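Local coordinates for protein TRAP-type transporter, periplasmic component (Cupriavidus necator, PDB 4P8B) that binds (S)-2-acetolactate and, as a periplasmic solute-binding protein of the TRAP type, probably delivers it to a membrane transporter, at residues 219-223 against 224-228; 286-289 against 290-293; 134-137 against 138-141; 121-124 against 125-129; 48-51 against 52-56. All coordinates share one frame; numbering follows the deposited sequence.

Interaction 1 (219-223 against 224-228); sequences SVFAA and AKLYT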
loop_
_atom_site.group_PDB
_atom_site.type_symbol
_atom_site.label_atom_id
_atom_site.label_comp_id
_atom_site.label_asym_id
_atom_site.label_seq_id
_atom_site.Cartn_x
_atom_site.Cartn_y
_atom_site.Cartn_z
ATOM N N SER A 219 3.571 6.792 -7.837
ATOM C CA SER A 219 3.180 6.091 -9.048
ATOM C C SER A 219 1.661 6.048 -9.238
ATOM O O SER A 219 1.185 5.973 -10.366
ATOM C CB SER A 219 3.765 4.684 -9.073
ATOM O OG SER A 219 3.263 3.910 -8.004
ATOM N N VAL A 220 0.925 6.096 -8.140
ATOM C CA VAL A 220 -0.527 6.141 -8.132
ATOM C C VAL A 220 -0.982 7.554 -8.487
ATOM O O VAL A 220 -1.830 7.722 -9.363
ATOM C CB VAL A 220 -1.066 5.683 -6.778
ATOM C CG1 VAL A 220 -2.563 5.852 -6.702
ATOM C CG2 VAL A 220 -0.666 4.223 -6.518
ATOM N N PHE A 221 -0.376 8.573 -7.874
ATOM C CA PHE A 221 -0.660 9.974 -8.226
ATOM C C PHE A 221 -0.487 10.169 -9.716
ATOM O O PHE A 221 -1.323 10.779 -10.387
ATOM C CB PHE A 221 0.316 10.871 -7.436
ATOM C CG PHE A 221 0.105 12.347 -7.625
ATOM C CD1 PHE A 221 0.627 12.991 -8.733
ATOM C CD2 PHE A 221 -0.628 13.074 -6.707
ATOM C CE1 PHE A 221 0.452 14.356 -8.898
ATOM C CE2 PHE A 221 -0.826 14.445 -6.895
ATOM C CZ PHE A 221 -0.287 15.064 -7.970
ATOM N N ALA A 222 0.601 9.640 -10.259
ATOM C CA ALA A 222 0.914 9.820 -11.678
ATOM C C ALA A 222 -0.037 9.073 -12.601
ATOM O O ALA A 222 -0.592 9.655 -13.521
ATOM C CB ALA A 222 2.347 9.405 -11.959
ATOM N N ALA A 223 -0.251 7.779 -12.353
ATOM C CA ALA A 223 -1.026 6.965 -13.287
ATOM C C ALA A 223 -2.502 7.314 -13.220
ATOM O O ALA A 223 -3.211 7.174 -14.216
ATOM C CB ALA A 223 -0.808 5.478 -13.028
ATOM N N ALA A 224 -2.972 7.775 -12.069
ATOM C CA ALA A 224 -4.335 8.263 -11.932
ATOM C C ALA A 224 -4.444 9.747 -12.311
ATOM O O ALA A 224 -5.541 10.303 -12.272
ATOM C CB ALA A 224 -4.837 8.047 -10.513
ATOM N N LYS A 225 -3.327 10.384 -12.672
ATOM C CA LYS A 225 -3.329 11.788 -13.102
ATOM C C LYS A 225 -4.058 12.666 -12.102
ATOM O O LYS A 225 -4.926 13.462 -12.477
ATOM C CB LYS A 225 -3.944 11.916 -14.491
ATOM C CG LYS A 225 -3.209 11.130 -15.535
ATOM C CD LYS A 225 -3.676 11.474 -16.926
ATOM C CE LYS A 225 -2.760 10.859 -17.968
ATOM N NZ LYS A 225 -2.843 9.374 -17.982
ATOM N N LEU A 226 -3.656 12.594 -10.827
ATOM C CA LEU A 226 -4.489 13.211 -9.785
ATOM C C LEU A 226 -4.466 14.730 -9.852
ATOM O O LEU A 226 -5.363 15.376 -9.335
ATOM C CB LEU A 226 -4.106 12.713 -8.393
ATOM C CG LEU A 226 -4.459 11.245 -8.153
ATOM C CD1 LEU A 226 -4.146 10.908 -6.685
ATOM C CD2 LEU A 226 -5.893 10.936 -8.444
ATOM N N TYR A 227 -3.476 15.288 -10.542
ATOM C CA TYR A 227 -3.460 16.726 -10.790
ATOM C C TYR A 227 -4.667 17.173 -11.604
ATOM O O TYR A 227 -5.009 18.343 -11.589
ATOM C CB TYR A 227 -2.164 17.173 -11.489
ATOM C CG TYR A 227 -1.756 16.284 -12.628
ATOM C CD1 TYR A 227 -2.227 16.489 -13.924
ATOM C CD2 TYR A 227 -0.913 15.205 -12.401
ATOM C CE1 TYR A 227 -1.849 15.630 -14.953
ATOM C CE2 TYR A 227 -0.534 14.366 -13.412
ATOM C CZ TYR A 227 -0.996 14.567 -14.681
ATOM O OH TYR A 227 -0.600 13.715 -15.687
ATOM N N THR A 228 -5.314 16.267 -12.330
ATOM C CA THR A 228 -6.512 16.601 -13.093
ATOM C C THR A 228 -7.773 16.642 -12.238
ATOM O O THR A 228 -8.824 17.092 -12.707
ATOM C CB THR A 228 -6.750 15.666 -14.296
ATOM O OG1 THR A 228 -7.137 14.359 -13.845
ATOM C CG2 THR A 228 -5.499 15.591 -15.168
HETATM O O HOH W 1 0.971 11.729 -14.802
HETATM O O HOH W 2 -2.500 6.953 -16.744
#
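Phe221 meets Leu226 and Tyr227 where helix 218-223 ends in a Schellman motif. Lys225 is the first residue to leave helical backbone angles, with phi 51°. Two backbone bonds run back into the last turn. Leu226 N donates to Phe221 O at 3.0 Å, in the carbonyl plane. Lys225 N donates to Ala222 O from above the carbonyl plane. This hooked course brings Leu226 back over the residue five before it. With CG opposite the backbone N (chi1 -177°), the Phe221 ring reaches along the outgoing chain. Leu226 CB sits over one ring face of Phe221, 4.2 Å from the ring centroid, in a CH-pi contact displaced toward the rim. Leu226 CD1 reaches Phe221 CD2 as well. Tyr227 has its CG wedged between its own backbone N and carbonyl carbon (chi1 45°). Its ring turns an edge to the phenylalanine, with Tyr227 CD2 3.9 Å from Phe221 CE1. Trp291 meets the Phe221 ring edge-to-face, and His297 stacks on Tyr227. One residue before Phe221, the side chain of Val220 lies close to Asn152 and Asn216, which bind acetolactate, so this helix end borders the ligand site. Two waters complete the polar side. One donates to Ala222 O and also bonds Tyr227 OH in the plane of that ring. The Lys225 chain runs extended until it bends at its last torsion, and a second water, accepting from Lys225 NZ at 2.7 Å, donates to Ala223 O.

Interaction 2 (286-289 against 290-293); sequences PGAP and AWKD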
loop_
_atom_site.group_PDB
_atom_site.type_symbol
_atom_site.label_atom_id
_atom_site.label_comp_id
_atom_site.label_asym_id
_atom_site.label_seq_id
_atom_site.Cartn_x
_atom_site.Cartn_y
_atom_site.Cartn_z
ATOM N N PRO A 286 18.494 10.237 -5.682
ATOM C CA PRO A 286 18.710 11.538 -5.032
ATOM C C PRO A 286 17.718 12.649 -5.400
ATOM O O PRO A 286 17.112 13.237 -4.502
ATOM C CB PRO A 286 20.134 11.923 -5.472
ATOM C CG PRO A 286 20.545 10.893 -6.511
ATOM C CD PRO A 286 19.748 9.676 -6.209
ATOM N N GLY A 287 17.554 12.933 -6.686
ATOM C CA GLY A 287 16.770 14.084 -7.108
ATOM C C GLY A 287 15.326 13.786 -7.483
ATOM O O GLY A 287 14.677 14.604 -8.125
ATOM N N ALA A 288 14.834 12.617 -7.084
ATOM C CA ALA A 288 13.476 12.172 -7.411
ATOM C C ALA A 288 12.896 12.834 -8.667
ATOM O O ALA A 288 12.018 13.701 -8.584
ATOM C CB ALA A 288 12.549 12.377 -6.219
ATOM N N PRO A 289 13.385 12.408 -9.840
ATOM C CA PRO A 289 12.885 12.802 -11.161
ATOM C C PRO A 289 11.388 12.575 -11.323
ATOM O O PRO A 289 10.740 13.341 -12.034
ATOM C CB PRO A 289 13.646 11.882 -12.127
ATOM C CG PRO A 289 14.800 11.354 -11.362
ATOM C CD PRO A 289 14.439 11.381 -9.920
ATOM N N ALA A 290 10.829 11.557 -10.676
ATOM C CA ALA A 290 9.435 11.267 -10.901
ATOM C C ALA A 290 8.557 12.406 -10.399
ATOM O O ALA A 290 7.544 12.721 -11.012
ATOM C CB ALA A 290 9.058 9.956 -10.241
ATOM N N TRP A 291 8.919 13.011 -9.275
ATOM C CA TRP A 291 8.153 14.165 -8.803
ATOM C C TRP A 291 8.394 15.408 -9.670
ATOM O O TRP A 291 7.488 16.217 -9.858
ATOM C CB TRP A 291 8.426 14.438 -7.312
ATOM C CG TRP A 291 7.639 13.510 -6.424
ATOM C CD1 TRP A 291 8.131 12.582 -5.544
ATOM C CD2 TRP A 291 6.214 13.419 -6.348
ATOM N NE1 TRP A 291 7.092 11.919 -4.931
ATOM C CE2 TRP A 291 5.905 12.408 -5.417
ATOM C CE3 TRP A 291 5.165 14.076 -6.999
ATOM C CZ2 TRP A 291 4.591 12.068 -5.100
ATOM C CZ3 TRP A 291 3.863 13.723 -6.690
ATOM C CH2 TRP A 291 3.592 12.714 -5.748
ATOM N N LYS A 292 9.586 15.546 -10.232
ATOM C CA LYS A 292 9.825 16.642 -11.164
ATOM C C LYS A 292 8.929 16.497 -12.380
ATOM O O LYS A 292 8.477 17.495 -12.949
ATOM C CB LYS A 292 11.295 16.673 -11.565
ATOM C CG LYS A 292 12.208 17.055 -10.414
ATOM C CD LYS A 292 13.675 17.012 -10.817
ATOM C CE LYS A 292 14.584 17.332 -9.635
ATOM N NZ LYS A 292 16.032 17.192 -9.980
ATOM N N ASP A 293 8.665 15.264 -12.794
ATOM C CA ASP A 293 7.738 15.023 -13.892
ATOM C C ASP A 293 6.349 15.581 -13.578
ATOM O O ASP A 293 5.647 16.055 -14.471
ATOM C CB ASP A 293 7.656 13.525 -14.205
ATOM C CG ASP A 293 8.950 12.984 -14.780
ATOM O OD1 ASP A 293 9.723 13.786 -15.351
ATOM O OD2 ASP A 293 9.186 11.760 -14.656
#
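The start of helix 289-295 is the site of this contact: Ala288 takes the N-cap position and Pro289 opens the first turn. Ala288 O faces two amides of that turn, and both bonds are weak. Trp291 N is 3.2 Å from Ala288 O but strongly bent (128°), while Lys292 N is straighter but 3.5 Å from the same oxygen. The first firm helical bond comes one step later, from Asp293 N to Pro289 O at 2.9 Å. Pro289 suits the first turn, where its missing N-H is not needed for a helical bond. The lysine side chain runs back toward the loop, alongside the cap. Lys292 CG lies opposite its own carbonyl carbon (chi1 -68°), and the chain beyond is fully extended, passing Ala288 O on its way. Lys292 CE touches Gly287 O at 3.1 Å. Trp291 leaves on another side of the helix and is buried. The edge of its indole meets the methyl of Ala288, with Trp291 CD1 4.5 Å from Ala288 CB. Farther out the indole packs on Leu283 and Thr236. Ala290 and Trp291 both touch Gln218, which joins the helix start to helix 218-223. Asp293 turns its carboxylate back along the first turn, and Asp293 CG lies 3.3 Å from Pro289 O.

Interaction 3 (134-137 against 138-141); sequences SIFA and TLEK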
loop_
_atom_site.group_PDB
_atom_site.type_symbol
_atom_site.label_atom_id
_atom_site.label_comp_id
_atom_site.label_asym_id
_atom_site.label_seq_id
_atom_site.Cartn_x
_atom_site.Cartn_y
_atom_site.Cartn_z
ATOM N N SER A 134 7.577 -12.622 10.400
ATOM C CA SER A 134 6.566 -12.715 11.446
ATOM C C SER A 134 5.179 -12.427 10.872
ATOM O O SER A 134 4.208 -13.103 11.190
ATOM C CB SER A 134 6.901 -11.746 12.585
ATOM O OG SER A 134 5.891 -11.776 13.589
ATOM N N ILE A 135 5.082 -11.402 10.036
ATOM C CA ILE A 135 3.802 -11.051 9.420
ATOM C C ILE A 135 3.297 -12.181 8.514
ATOM O O ILE A 135 2.126 -12.554 8.575
ATOM C CB ILE A 135 3.898 -9.716 8.658
ATOM C CG1 ILE A 135 3.912 -8.569 9.670
ATOM C CG2 ILE A 135 2.732 -9.561 7.706
ATOM C CD1 ILE A 135 4.315 -7.241 9.116
ATOM N N PHE A 136 4.190 -12.758 7.720
ATOM C CA PHE A 136 3.804 -13.896 6.879
ATOM C C PHE A 136 3.278 -15.069 7.703
ATOM O O PHE A 136 2.278 -15.679 7.340
ATOM C CB PHE A 136 4.951 -14.352 5.977
ATOM C CG PHE A 136 4.999 -13.649 4.637
ATOM C CD1 PHE A 136 4.502 -12.373 4.472
ATOM C CD2 PHE A 136 5.570 -14.293 3.544
ATOM C CE1 PHE A 136 4.541 -11.745 3.212
ATOM C CE2 PHE A 136 5.613 -13.666 2.297
ATOM C CZ PHE A 136 5.118 -12.403 2.150
ATOM N N ALA A 137 3.928 -15.368 8.829
ATOM C CA ALA A 137 3.453 -16.455 9.690
ATOM C C ALA A 137 2.052 -16.160 10.212
ATOM O O ALA A 137 1.205 -17.068 10.274
ATOM C CB ALA A 137 4.413 -16.685 10.849
ATOM N N THR A 138 1.796 -14.904 10.567
ATOM C CA THR A 138 0.494 -14.507 11.067
ATOM C C THR A 138 -0.561 -14.681 9.970
ATOM O O THR A 138 -1.668 -15.179 10.208
ATOM C CB THR A 138 0.518 -13.054 11.564
ATOM O OG1 THR A 138 1.334 -12.953 12.746
ATOM C CG2 THR A 138 -0.892 -12.569 11.886
ATOM N N LEU A 139 -0.224 -14.279 8.749
ATOM C CA LEU A 139 -1.157 -14.416 7.640
ATOM C C LEU A 139 -1.478 -15.878 7.332
ATOM O O LEU A 139 -2.637 -16.239 7.109
ATOM C CB LEU A 139 -0.594 -13.725 6.393
ATOM C CG LEU A 139 -0.520 -12.208 6.440
ATOM C CD1 LEU A 139 0.241 -11.703 5.230
ATOM C CD2 LEU A 139 -1.914 -11.629 6.488
ATOM N N GLU A 140 -0.451 -16.720 7.328
ATOM C CA GLU A 140 -0.623 -18.134 7.026
ATOM C C GLU A 140 -1.603 -18.764 8.018
ATOM O O GLU A 140 -2.485 -19.541 7.636
ATOM C CB GLU A 140 0.732 -18.845 7.032
ATOM C CG GLU A 140 0.694 -20.220 6.378
ATOM C CD GLU A 140 0.072 -21.269 7.273
ATOM O OE1 GLU A 140 0.139 -21.106 8.511
ATOM O OE2 GLU A 140 -0.486 -22.254 6.739
ATOM N N LYS A 141 -1.482 -18.396 9.287
ATOM C CA LYS A 141 -2.343 -18.982 10.311
ATOM C C LYS A 141 -3.777 -18.541 10.096
ATOM O O LYS A 141 -4.718 -19.247 10.476
ATOM C CB LYS A 141 -1.879 -18.575 11.713
ATOM C CG LYS A 141 -0.586 -19.232 12.165
ATOM C CD LYS A 141 -0.225 -18.811 13.582
ATOM C CE LYS A 141 0.997 -19.566 14.115
ATOM N NZ LYS A 141 2.282 -19.011 13.584
HETATM O O HOH W 3 3.212 -10.953 13.628
HETATM O O HOH W 4 2.070 -19.765 10.101
#
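Four backbone hydrogen bonds tie residues 134-137 to residues 138-141 in regular i to i+4 order. Leu139 N to Ile135 O and Glu140 N to Phe136 O are the shorter pair, both 2.9 Å. Thr138 N to Ser134 O and Lys141 N to Ala137 O are somewhat longer. Apolar contacts lie on the buried side. Ile135 and Leu139 run alongside each other, with Ile135 CG2 4.1 Å from Leu139 CD1. That branch of Leu139 also comes to 4.4 Å from Phe136 CD1, oblique to the ring. These side chains form the inner face of helix 130-141, which packs against the five-stranded mixed sheet of this periplasmic binding protein fold. Leu139 and Phe136 both rest on Pro146 and Ile245, from the neighbouring strands 144-154 and 241-249. Phe136 also stacks on Trp149, and Ile135 packs on Leu108 and Phe111. Water-mediated contacts lie on the polar sides. One water bonds Ser134 OG and Thr138 OG1, spanning a single helical turn. Thr138 OG1 is placed for this beside its own backbone N (chi1 -68°). A second water donates to both Ala137 O and Glu140 OE1. The glutamate chain bends at its second torsion (-77°), which brings OE1 round to that water. Its other oxygen, Glu140 OE2, makes a long, weak ion pair with Lys250. Charged and aliphatic atoms mix at the exposed end, where Lys141 CG lies 3.4 Å from Ala137 O and the bent lysine tip brings NZ 4.2 Å from Ala137 CB.

Interaction 4 (121-124 against 125-129); sequences KALD and ALTQG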
loop_
_atom_site.group_PDB
_atom_site.type_symbol
_atom_site.label_atom_id
_atom_site.label_comp_id
_atom_site.label_asym_id
_atom_site.label_seq_id
_atom_site.Cartn_x
_atom_site.Cartn_y
_atom_site.Cartn_z
ATOM N N LYS A 121 15.434 1.725 2.173
ATOM C CA LYS A 121 16.269 0.753 2.870
ATOM C C LYS A 121 15.544 0.291 4.135
ATOM O O LYS A 121 15.646 -0.873 4.527
ATOM C CB LYS A 121 17.631 1.359 3.200
ATOM C CG LYS A 121 18.726 0.328 3.408
ATOM C CD LYS A 121 20.121 0.971 3.346
ATOM C CE LYS A 121 21.217 -0.066 3.456
ATOM N NZ LYS A 121 22.575 0.558 3.451
ATOM N N ALA A 122 14.795 1.184 4.760
ATOM C CA ALA A 122 14.062 0.861 5.977
ATOM C C ALA A 122 12.897 -0.060 5.678
ATOM O O ALA A 122 12.663 -1.016 6.412
ATOM C CB ALA A 122 13.588 2.134 6.665
ATOM N N LEU A 123 12.151 0.217 4.619
ATOM C CA LEU A 123 11.059 -0.651 4.251
ATOM C C LEU A 123 11.584 -2.048 3.919
ATOM O O LEU A 123 11.025 -3.066 4.361
ATOM C CB LEU A 123 10.307 -0.029 3.059
ATOM C CG LEU A 123 9.179 -0.818 2.397
ATOM C CD1 LEU A 123 8.164 -1.276 3.402
ATOM C CD2 LEU A 123 8.501 -0.008 1.297
ATOM N N ASP A 124 12.664 -2.109 3.144
ATOM C CA ASP A 124 13.236 -3.394 2.761
ATOM C C ASP A 124 13.738 -4.148 3.985
ATOM O O ASP A 124 13.680 -5.373 4.022
ATOM C CB ASP A 124 14.366 -3.206 1.739
ATOM C CG ASP A 124 13.851 -2.807 0.360
ATOM O OD1 ASP A 124 12.668 -3.071 0.058
ATOM O OD2 ASP A 124 14.656 -2.270 -0.425
ATOM N N ALA A 125 14.254 -3.434 4.986
ATOM C CA ALA A 125 14.725 -4.088 6.207
ATOM C C ALA A 125 13.586 -4.799 6.920
ATOM O O ALA A 125 13.818 -5.789 7.602
ATOM C CB ALA A 125 15.397 -3.096 7.128
ATOM N N LEU A 126 12.377 -4.300 6.764
ATOM C CA LEU A 126 11.210 -4.946 7.353
ATOM C C LEU A 126 10.755 -6.122 6.506
ATOM O O LEU A 126 10.668 -7.252 6.996
ATOM C CB LEU A 126 10.079 -3.949 7.573
ATOM C CG LEU A 126 10.438 -2.726 8.415
ATOM C CD1 LEU A 126 9.181 -1.953 8.729
ATOM C CD2 LEU A 126 11.156 -3.130 9.670
ATOM N N THR A 127 10.475 -5.878 5.234
ATOM C CA THR A 127 9.874 -6.929 4.425
ATOM C C THR A 127 10.835 -8.097 4.219
ATOM O O THR A 127 10.401 -9.254 4.125
ATOM C CB THR A 127 9.461 -6.408 3.056
ATOM O OG1 THR A 127 10.629 -5.906 2.399
ATOM C CG2 THR A 127 8.388 -5.307 3.164
ATOM N N GLN A 128 12.141 -7.823 4.179
ATOM C CA GLN A 128 13.124 -8.858 3.884
ATOM C C GLN A 128 13.709 -9.458 5.155
ATOM O O GLN A 128 14.545 -10.342 5.075
ATOM C CB GLN A 128 14.245 -8.300 2.997
ATOM C CG GLN A 128 13.708 -7.748 1.692
ATOM C CD GLN A 128 14.704 -6.922 0.909
ATOM O OE1 GLN A 128 15.816 -6.662 1.362
ATOM N NE2 GLN A 128 14.285 -6.472 -0.274
ATOM N N GLY A 129 13.257 -9.000 6.325
ATOM C CA GLY A 129 13.816 -9.425 7.596
ATOM C C GLY A 129 12.834 -10.138 8.516
ATOM O O GLY A 129 11.811 -10.664 8.067
HETATM O O HOH W 5 10.365 -4.615 0.070
HETATM O O HOH W 6 16.078 -4.308 -1.489
#
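Leu123 and Thr127 meet on the tight side of this turn, their side chains crossing at an angle with Leu123 CD1 4.0 Å from Thr127 CG2. Beneath them Thr127 N is firmly bonded to Leu123 O, 3.0 Å away with an N-H...O angle of 170°. Leu126 N is held less well, by weak bonds to Ala122 O and Leu123 O. Its side chain is buried, and Leu126 CG lies 3.4 Å from Ala122 O. These residues make up nearly all of helix 120-127, which packs on the C-terminal helix 329-340 through Ala122 and Leu126 and on strand 144-154 through Leu123 and Thr127. Leu126 O accepts from Gly129 N as the chain leaves the helix, and Gly129 is the N-cap of the next one. The solvent side is polar and carries two bridging waters. Asp124 and Gln128 both hold CG beside the backbone N (chi1 -72° and -59°), which lays their carboxylate and amide together, stacked with planes 8° apart. Asp124 CG is 3.7 Å from Gln128 NE2, so the two groups overlap without a direct bond. One water donates to Asp124 OD2 and accepts from Gln128 NE2. Another donates to Asp124 OD1 and also bonds Thr127 OG1. The carboxylate has a stronger partner outside the turn, a salt bridge from Asp124 OD1 to Arg280 NH2, which probably favours its charged form.

Interaction 5 (48-51 against 52-56); sequences GGEI and WADLV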
loop_
_atom_site.group_PDB
_atom_site.type_symbol
_atom_site.label_atom_id
_atom_site.label_comp_id
_atom_site.label_asym_id
_atom_site.label_seq_id
_atom_site.Cartn_x
_atom_site.Cartn_y
_atom_site.Cartn_z
ATOM N N GLY A 48 2.125 -5.802 -11.578
ATOM C CA GLY A 48 2.676 -6.922 -10.840
ATOM C C GLY A 48 1.730 -8.108 -10.862
ATOM O O GLY A 48 2.143 -9.274 -10.970
ATOM N N GLY A 49 0.447 -7.816 -10.710
ATOM C CA GLY A 49 -0.547 -8.874 -10.763
ATOM C C GLY A 49 -0.591 -9.558 -12.122
ATOM O O GLY A 49 -0.691 -10.789 -12.220
ATOM N N GLU A 50 -0.526 -8.751 -13.177
ATOM C CA GLU A 50 -0.528 -9.240 -14.553
ATOM C C GLU A 50 0.690 -10.118 -14.801
ATOM O O GLU A 50 0.578 -11.184 -15.402
ATOM C CB GLU A 50 -0.505 -8.033 -15.480
ATOM C CG GLU A 50 -0.701 -8.257 -16.959
ATOM C CD GLU A 50 -0.853 -6.910 -17.672
ATOM O OE1 GLU A 50 0.175 -6.238 -17.905
ATOM O OE2 GLU A 50 -1.998 -6.496 -17.959
ATOM N N ILE A 51 1.859 -9.673 -14.353
ATOM C CA ILE A 51 3.087 -10.445 -14.544
ATOM C C ILE A 51 2.967 -11.781 -13.821
ATOM O O ILE A 51 3.336 -12.830 -14.364
ATOM C CB ILE A 51 4.319 -9.670 -14.030
ATOM C CG1 ILE A 51 4.563 -8.440 -14.911
ATOM C CG2 ILE A 51 5.574 -10.560 -13.981
ATOM C CD1 ILE A 51 5.530 -7.407 -14.327
ATOM N N TRP A 52 2.425 -11.767 -12.610
ATOM C CA TRP A 52 2.262 -12.996 -11.852
ATOM C C TRP A 52 1.373 -13.956 -12.632
ATOM O O TRP A 52 1.712 -15.132 -12.813
ATOM C CB TRP A 52 1.634 -12.676 -10.499
ATOM C CG TRP A 52 1.559 -13.839 -9.552
ATOM C CD1 TRP A 52 2.274 -15.007 -9.594
ATOM C CD2 TRP A 52 0.708 -13.931 -8.413
ATOM N NE1 TRP A 52 1.915 -15.813 -8.533
ATOM C CE2 TRP A 52 0.951 -15.176 -7.797
ATOM C CE3 TRP A 52 -0.240 -13.072 -7.844
ATOM C CZ2 TRP A 52 0.289 -15.575 -6.642
ATOM C CZ3 TRP A 52 -0.892 -13.470 -6.698
ATOM C CH2 TRP A 52 -0.617 -14.707 -6.098
ATOM N N ALA A 53 0.230 -13.465 -13.088
ATOM C CA ALA A 53 -0.717 -14.310 -13.809
ATOM C C ALA A 53 -0.092 -14.883 -15.070
ATOM O O ALA A 53 -0.244 -16.084 -15.348
ATOM C CB ALA A 53 -1.959 -13.503 -14.137
ATOM N N ASP A 54 0.624 -14.055 -15.826
ATOM C CA ASP A 54 1.245 -14.489 -17.079
ATOM C C ASP A 54 2.312 -15.537 -16.795
ATOM O O ASP A 54 2.408 -16.546 -17.503
ATOM C CB ASP A 54 1.865 -13.321 -17.862
ATOM C CG ASP A 54 0.837 -12.326 -18.381
ATOM O OD1 ASP A 54 -0.370 -12.630 -18.351
ATOM O OD2 ASP A 54 1.247 -11.235 -18.839
ATOM N N LEU A 55 3.116 -15.343 -15.755
ATOM C CA LEU A 55 4.176 -16.305 -15.480
ATOM C C LEU A 55 3.599 -17.638 -15.027
ATOM O O LEU A 55 4.118 -18.698 -15.383
ATOM C CB LEU A 55 5.122 -15.773 -14.410
ATOM C CG LEU A 55 6.042 -14.619 -14.807
ATOM C CD1 LEU A 55 6.875 -14.177 -13.601
ATOM C CD2 LEU A 55 6.965 -14.989 -15.966
ATOM N N VAL A 56 2.537 -17.607 -14.233
ATOM C CA VAL A 56 1.917 -18.841 -13.764
ATOM C C VAL A 56 1.359 -19.640 -14.923
ATOM O O VAL A 56 1.562 -20.860 -15.008
ATOM C CB VAL A 56 0.796 -18.570 -12.753
ATOM C CG1 VAL A 56 -0.045 -19.822 -12.551
ATOM C CG2 VAL A 56 1.384 -18.063 -11.432
#
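Gly48 O receives the N-H of Trp52 at 3.0 Å, the first of four consecutive i to i+4 bonds here. Trp52 CB rests 3.5 Å from the same Gly48 O. The indole extends off the turn, its CG set opposite the backbone N (chi1 -173°). Trp52 NE1 is bonded to Val264 O of helix 258-279, and the ring meets Phe246 edge-to-face. Gly49 O accepts from Ala53 N at 3.0 Å, and Ala53 CB sits beside that carbonyl. Both glycines are buried. They belong to helix 44-59, the crossover of a beta-alpha-beta unit between strands 33-36 and 66-69. Trp52 and Ala53 face the sheet, both packing on Met35. Glu50 follows, its carbonyl accepting from Asp54 N at 2.9 Å. The acidic side chains of Glu50 and Asp54 run alongside each other, their carboxylate planes only 3° apart. Their charged atoms stay separate, with Glu50 OE1 5.2 Å from Asp54 OD2. This spacing probably limits the repulsion. The aspartate curls back over its own turn, its CG beside the backbone N (chi1 -66°), so that Asp54 CG lies 3.2 Å from Glu50 O. Ile51 ends the segment. Its O takes the bond from Leu55 N, and the two aliphatic chains lie flank to flank. Ile51 also touches Gln274 of helix 258-279. The branch that meets the leucine is the methyl on CB: Ile51 CG2 is 3.9 Å from Leu55 CD1.

In the fold
All five contacts are local, yet they differ with their place in the fold. Interactions 1 and 2 touch: the rings of Phe221 and Trp291 meet, with Phe221 CD1 3.9 Å from Trp291 CZ3, one at a helix end and one at a helix start. Interaction 1 is also the one that borders the ligand. Interactions 3 and 4 sit on successive helices, with nearest atoms about 5 Å apart, and both pack on strand 144-154. Each has a buried apolar side and a water-bridged polar side. Interaction 5 is mid-helix and lies against the same five-stranded sheet, with buried glycines, alanine and tryptophan inside and paired acids outside. Interaction 2 is mostly exposed apart from Ala290 and Trp291.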